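Local coordinates for protein cysteine desulfurase (Fervidobacterium islandicum, PDB 6A6E) that probably releases sulfur from L-cysteine with the help of pyridoxal phosphate, as expected of a SufS-type cysteine desulfurase, and so supplies the Suf system, at residues A[175-180]-A[200-205]; A[194-199]-A[223-228]. All blocks are in the same frame, centred on the assembly; numbering follows the deposited sequence.

Interaction 1 of 2, residues A[175-180]-A[200-205]; sequences PNPKVV and ETFKNA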
loop_
_atom_site.group_PDB
_atom_site.type_symbol
_atom_site.label_atom_id
_atom_site.label_comp_id
_atom_site.label_asym_id
_atom_site.label_seq_id
_atom_site.Cartn_x
_atom_site.Cartn_y
_atom_site.Cartn_z
ATOM N N PRO A 175 -33.416 -10.704 11.166
ATOM C CA PRO A 175 -33.934 -9.364 11.559
ATOM C C PRO A 175 -32.963 -8.394 12.201
ATOM O O PRO A 175 -33.149 -7.190 12.075
ATOM C CB PRO A 175 -35.012 -9.715 12.585
ATOM C CG PRO A 175 -34.625 -11.077 13.066
ATOM C CD PRO A 175 -34.117 -11.784 11.868
ATOM N N ASN A 176 -31.949 -8.911 12.892
ATOM C CA ASN A 176 -31.030 -8.068 13.680
ATOM C C ASN A 176 -29.540 -8.388 13.384
ATOM O O ASN A 176 -28.782 -8.763 14.270
ATOM C CB ASN A 176 -31.369 -8.255 15.174
ATOM C CG ASN A 176 -30.714 -7.215 16.073
ATOM O OD1 ASN A 176 -30.472 -6.045 15.696
ATOM N ND2 ASN A 176 -30.417 -7.641 17.298
ATOM N N PRO A 177 -29.110 -8.222 12.133
ATOM C CA PRO A 177 -27.685 -8.447 11.886
ATOM C C PRO A 177 -26.788 -7.451 12.605
ATOM O O PRO A 177 -27.083 -6.263 12.658
ATOM C CB PRO A 177 -27.561 -8.309 10.350
ATOM C CG PRO A 177 -28.728 -7.516 9.900
ATOM C CD PRO A 177 -29.841 -7.882 10.901
ATOM N N LYS A 178 -25.685 -7.929 13.164
ATOM C CA LYS A 178 -24.753 -7.057 13.838
ATOM C C LYS A 178 -24.039 -6.148 12.803
ATOM O O LYS A 178 -23.825 -4.947 13.053
ATOM C CB LYS A 178 -23.770 -7.867 14.693
ATOM C CG LYS A 178 -22.908 -7.001 15.605
ATOM C CD LYS A 178 -23.781 -6.231 16.621
ATOM C CE LYS A 178 -23.152 -6.072 17.976
ATOM N NZ LYS A 178 -22.912 -7.422 18.573
ATOM N N VAL A 179 -23.740 -6.705 11.634
ATOM C CA VAL A 179 -23.041 -5.975 10.542
ATOM C C VAL A 179 -23.730 -6.300 9.218
ATOM O O VAL A 179 -24.110 -7.446 8.986
ATOM C CB VAL A 179 -21.544 -6.397 10.460
ATOM C CG1 VAL A 179 -20.827 -5.773 9.273
ATOM C CG2 VAL A 179 -20.882 -5.972 11.727
ATOM N N VAL A 180 -23.904 -5.280 8.384
ATOM C CA VAL A 180 -24.355 -5.438 7.011
ATOM C C VAL A 180 -23.209 -4.848 6.129
ATOM O O VAL A 180 -22.817 -3.688 6.322
ATOM C CB VAL A 180 -25.662 -4.659 6.740
ATOM C CG1 VAL A 180 -26.078 -4.670 5.273
ATOM C CG2 VAL A 180 -26.821 -5.267 7.518
ATOM N N GLU A 200 -32.091 2.067 6.279
ATOM C CA GLU A 200 -33.366 2.055 7.114
ATOM C C GLU A 200 -33.885 0.699 7.432
ATOM O O GLU A 200 -34.407 0.485 8.545
ATOM C CB GLU A 200 -34.486 2.901 6.503
ATOM C CG GLU A 200 -34.075 4.299 6.072
ATOM C CD GLU A 200 -33.401 5.113 7.173
ATOM O OE1 GLU A 200 -33.583 4.766 8.367
ATOM O OE2 GLU A 200 -32.682 6.097 6.833
ATOM N N THR A 201 -33.730 -0.257 6.508
ATOM C CA THR A 201 -34.177 -1.616 6.799
ATOM C C THR A 201 -33.355 -2.256 7.924
ATOM O O THR A 201 -33.864 -3.009 8.729
ATOM C CB THR A 201 -34.063 -2.461 5.519
ATOM O OG1 THR A 201 -34.782 -1.803 4.479
ATOM C CG2 THR A 201 -34.538 -3.865 5.722
ATOM N N PHE A 202 -32.050 -1.992 7.965
ATOM C CA PHE A 202 -31.204 -2.594 8.993
ATOM C C PHE A 202 -30.643 -1.462 9.838
ATOM O O PHE A 202 -29.433 -1.099 9.797
ATOM C CB PHE A 202 -30.110 -3.446 8.362
ATOM C CG PHE A 202 -30.652 -4.576 7.533
ATOM C CD1 PHE A 202 -31.192 -5.678 8.142
ATOM C CD2 PHE A 202 -30.684 -4.502 6.172
ATOM C CE1 PHE A 202 -31.702 -6.694 7.391
ATOM C CE2 PHE A 202 -31.211 -5.509 5.416
ATOM C CZ PHE A 202 -31.707 -6.618 6.034
ATOM N N LYS A 203 -31.564 -0.890 10.593
ATOM C CA LYS A 203 -31.340 0.377 11.251
ATOM C C LYS A 203 -30.296 0.289 12.374
ATOM O O LYS A 203 -29.545 1.227 12.576
ATOM C CB LYS A 203 -32.682 0.868 11.784
ATOM C CG LYS A 203 -32.626 2.270 12.259
ATOM C CD LYS A 203 -32.778 3.266 11.175
ATOM C CE LYS A 203 -32.784 4.604 11.874
ATOM N NZ LYS A 203 -32.658 5.685 10.876
ATOM N N ASN A 204 -30.230 -0.849 13.054
ATOM C CA ASN A 204 -29.270 -1.099 14.118
ATOM C C ASN A 204 -27.952 -1.717 13.701
ATOM O O ASN A 204 -27.122 -1.964 14.569
ATOM C CB ASN A 204 -29.829 -2.094 15.105
ATOM C CG ASN A 204 -30.830 -1.484 15.989
ATOM O OD1 ASN A 204 -30.510 -0.558 16.692
ATOM N ND2 ASN A 204 -32.076 -1.953 15.907
ATOM N N ALA A 205 -27.758 -2.005 12.417
ATOM C CA ALA A 205 -26.526 -2.691 11.993
ATOM C C ALA A 205 -25.401 -1.688 11.828
ATOM O O ALA A 205 -25.647 -0.500 11.632
ATOM C CB ALA A 205 -26.749 -3.500 10.734
#
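The side chains of Phe202 and Pro177 cross at about a right angle, and this is the tightest apolar touch between 175-180 and 200-205. Pro177 leads with CG, which comes to 3.5 Å from Phe202 CD1, while CD of the same proline lies 3.8 Å from that ring carbon. The approach to the aromatic ring is oblique. Phe202 is the first residue beyond the helix to leave helical backbone angles, with CG anti to the carbonyl carbon (chi1 -60°), which sets the ring out beside Pro177 CG. Thr201, one residue back, lays its CG2 over one face of the ring, toward the rim.

Val180 also crosses Phe202 at about a right angle, but works through a single methyl. Its CG2, anti to the carbonyl carbon and beside the backbone N, sits 3.9 Å from Phe202 CB and 3.7 Å from Ala205 CB, so one branch packs on both residues. Ala205 points its methyl at the other segment, where Ala205 CB also meets the carbonyl oxygen Pro177 O at 3.4 Å. A type I turn from Phe202 to Ala205, closed by a bond from Ala205 N to Phe202 O, brings both side chains to the same neighbour. At the exposed margin Asn176 and Asn204 meet more loosely, OD1 of Asn176 lying 4.0 Å from Asn204 CB with the amide planes 81° apart.

The contact lies where the helix of a beta-alpha-beta unit (strand 179-183, helix 195-201, strand 206-210) gives way to its second strand, beside the start of the first, parallel one. Backbone hydrogen bonds of Lys178 and Val180 with Thr206 begin the strand pairing just beyond the turn. Strand 125-129 offers Leu127 to both Pro177 and Phe202, while helix 164-173 touches Phe202 through Lys171.

Interaction 2 of 2, residues A[194-199]-A[223-228]; sequences PIELIR and KKLDVD
Ile195, in the first turn of helix 195-201, meets two residues at once: its CD1 lies 4.1 Å from Leu225 CD1, and its CG2 packs 3.9 Å from Val227 CG1. Val209 of strand 206-210 touches both Ile195 and Val227, so this apolar patch rests on the sheet. Glu196, which is exposed, follows, its chain extended beyond CG and crossing Leu225 at about a right angle, with Glu196 OE2 3.9 Å from Leu225 CD2.

The helix here is the crossover of a beta-alpha-beta unit in the PLP-dependent transferase fold, and 223-228 is the end of helix 222-225 with the turn into strand 229-233. Asp226, with positive phi, takes the chain out of that helix.

One turn after Ile195, Arg199 bends at chi2 and chi3 (70° and -64°) and its side chain crosses that of Asp228 at about a right angle. Its NH1 serves two acceptors lying near the guanidinium plane: Asp228 OD2 at 2.9 Å, a salt bridge met from above the carboxylate plane, and Asp226 O at 3.3 Å, nearly straight at 171°. Arg199 NH2 bonds to Ala205 O and Phe202 O, while Asp228 OD2 also accepts from Leu207 N and Lys249 bridges OD1 of both Asp226 and Asp228.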
loop_
_atom_site.group_PDB
_atom_site.type_symbol
_atom_site.label_atom_id
_atom_site.label_comp_id
_atom_site.label_asym_id
_atom_site.label_seq_id
_atom_site.Cartn_x
_atom_site.Cartn_y
_atom_site.Cartn_z
ATOM N N PRO A 194 -29.556 0.229 -3.601
ATOM C CA PRO A 194 -30.376 1.158 -2.863
ATOM C C PRO A 194 -29.831 1.273 -1.437
ATOM O O PRO A 194 -30.402 0.768 -0.469
ATOM C CB PRO A 194 -31.775 0.503 -2.947
ATOM C CG PRO A 194 -31.467 -0.952 -2.852
ATOM C CD PRO A 194 -30.203 -1.096 -3.720
ATOM N N ILE A 195 -28.718 1.985 -1.292
ATOM C CA ILE A 195 -28.062 2.100 0.016
ATOM C C ILE A 195 -28.940 2.676 1.155
ATOM O O ILE A 195 -28.935 2.123 2.284
ATOM C CB ILE A 195 -26.792 2.971 -0.093
ATOM C CG1 ILE A 195 -25.788 2.275 -0.994
ATOM C CG2 ILE A 195 -26.198 3.187 1.287
ATOM C CD1 ILE A 195 -24.602 3.152 -1.359
ATOM N N GLU A 196 -29.688 3.737 0.878
ATOM C CA GLU A 196 -30.601 4.314 1.917
ATOM C C GLU A 196 -31.713 3.362 2.356
ATOM O O GLU A 196 -32.008 3.232 3.544
ATOM C CB GLU A 196 -31.147 5.647 1.450
ATOM C CG GLU A 196 -30.020 6.666 1.419
ATOM C CD GLU A 196 -30.441 8.105 1.176
ATOM O OE1 GLU A 196 -31.459 8.531 1.722
ATOM O OE2 GLU A 196 -29.710 8.833 0.476
ATOM N N LEU A 197 -32.262 2.617 1.407
ATOM C CA LEU A 197 -33.271 1.604 1.760
ATOM C C LEU A 197 -32.608 0.561 2.664
ATOM O O LEU A 197 -33.176 0.142 3.677
ATOM C CB LEU A 197 -33.833 0.983 0.506
ATOM C CG LEU A 197 -34.714 -0.248 0.742
ATOM C CD1 LEU A 197 -36.006 0.097 1.494
ATOM C CD2 LEU A 197 -34.976 -0.914 -0.601
ATOM N N ILE A 198 -31.365 0.173 2.342
ATOM C CA ILE A 198 -30.662 -0.762 3.223
ATOM C C ILE A 198 -30.395 -0.161 4.579
ATOM O O ILE A 198 -30.578 -0.818 5.615
ATOM C CB ILE A 198 -29.370 -1.336 2.541
ATOM C CG1 ILE A 198 -29.792 -2.135 1.328
ATOM C CG2 ILE A 198 -28.555 -2.213 3.514
ATOM C CD1 ILE A 198 -28.677 -2.361 0.366
ATOM N N ARG A 199 -29.999 1.101 4.615
ATOM C CA ARG A 199 -29.676 1.724 5.892
ATOM C C ARG A 199 -30.918 1.737 6.828
ATOM O O ARG A 199 -30.793 1.438 8.030
ATOM C CB ARG A 199 -29.222 3.142 5.611
ATOM C CG ARG A 199 -29.182 4.108 6.792
ATOM C CD ARG A 199 -28.100 3.829 7.805
ATOM N NE ARG A 199 -28.187 2.566 8.543
ATOM C CZ ARG A 199 -27.216 2.105 9.343
ATOM N NH1 ARG A 199 -26.073 2.778 9.497
ATOM N NH2 ARG A 199 -27.341 0.936 9.959
ATOM N N LYS A 223 -22.860 11.470 4.641
ATOM C CA LYS A 223 -23.837 11.935 5.644
ATOM C C LYS A 223 -25.269 11.719 5.217
ATOM O O LYS A 223 -26.088 11.294 6.019
ATOM C CB LYS A 223 -23.640 13.413 5.965
ATOM C CG LYS A 223 -22.257 13.766 6.507
ATOM C CD LYS A 223 -22.072 13.483 8.005
ATOM C CE LYS A 223 -22.070 11.987 8.346
ATOM N NZ LYS A 223 -21.733 11.613 9.762
ATOM N N LYS A 224 -25.567 11.982 3.952
ATOM C CA LYS A 224 -26.852 11.608 3.379
ATOM C C LYS A 224 -27.107 10.124 3.371
ATOM O O LYS A 224 -28.208 9.665 3.694
ATOM C CB LYS A 224 -26.945 12.084 1.948
ATOM C CG LYS A 224 -27.181 13.545 1.883
ATOM C CD LYS A 224 -27.318 14.045 0.446
ATOM C CE LYS A 224 -27.594 15.536 0.543
ATOM N NZ LYS A 224 -27.630 16.064 -0.844
ATOM N N LEU A 225 -26.107 9.350 2.968
ATOM C CA LEU A 225 -26.289 7.884 2.935
ATOM C C LEU A 225 -26.373 7.343 4.360
ATOM O O LEU A 225 -27.022 6.308 4.586
ATOM C CB LEU A 225 -25.159 7.173 2.173
ATOM C CG LEU A 225 -24.992 7.560 0.731
ATOM C CD1 LEU A 225 -23.749 6.875 0.169
ATOM C CD2 LEU A 225 -26.255 7.191 -0.036
ATOM N N ASP A 226 -25.717 8.037 5.303
ATOM C CA ASP A 226 -25.653 7.612 6.713
ATOM C C ASP A 226 -24.989 6.235 6.956
ATOM O O ASP A 226 -25.262 5.521 7.951
ATOM C CB ASP A 226 -27.048 7.633 7.345
ATOM C CG ASP A 226 -26.977 7.633 8.887
ATOM O OD1 ASP A 226 -26.020 8.207 9.455
ATOM O OD2 ASP A 226 -27.840 7.036 9.550
ATOM N N VAL A 227 -24.105 5.864 6.035
ATOM C CA VAL A 227 -23.293 4.685 6.220
ATOM C C VAL A 227 -22.367 4.859 7.390
ATOM O O VAL A 227 -21.941 5.956 7.713
ATOM C CB VAL A 227 -22.428 4.341 4.963
ATOM C CG1 VAL A 227 -23.286 4.018 3.768
ATOM C CG2 VAL A 227 -21.466 5.434 4.587
ATOM N N ASP A 228 -22.027 3.754 8.036
ATOM C CA ASP A 228 -21.013 3.757 9.077
ATOM C C ASP A 228 -19.575 3.747 8.557
ATOM O O ASP A 228 -18.712 4.397 9.141
ATOM C CB ASP A 228 -21.298 2.589 9.968
ATOM C CG ASP A 228 -22.738 2.739 10.655
ATOM O OD1 ASP A 228 -23.049 3.843 11.113
ATOM O OD2 ASP A 228 -23.537 1.805 10.614
#

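In the fold
Helix 195-201 links both contacts: the turn just after its C-terminal end faces 175-180 in interaction 1, while residues Ile195 to Arg199 of the helix itself face 223-228 in interaction 2. Interaction 1 is mostly buried and apolar, with an exposed asparagine pair at its margin. Interaction 2 is only partly buried and mixes aliphatic packing with charge, placing a buried arginine and aspartate beside an exposed glutamate. Their centres lie about 12 Å apart, and they touch directly: the carbonyl of Ala205 and the guanidinium of Arg199 join them, and Val180 CG1 packs on Ile198 CG2. Interaction 1 joins the turn after the helix to strand 179-183, interaction 2 the helix to the turn before strand 229-233.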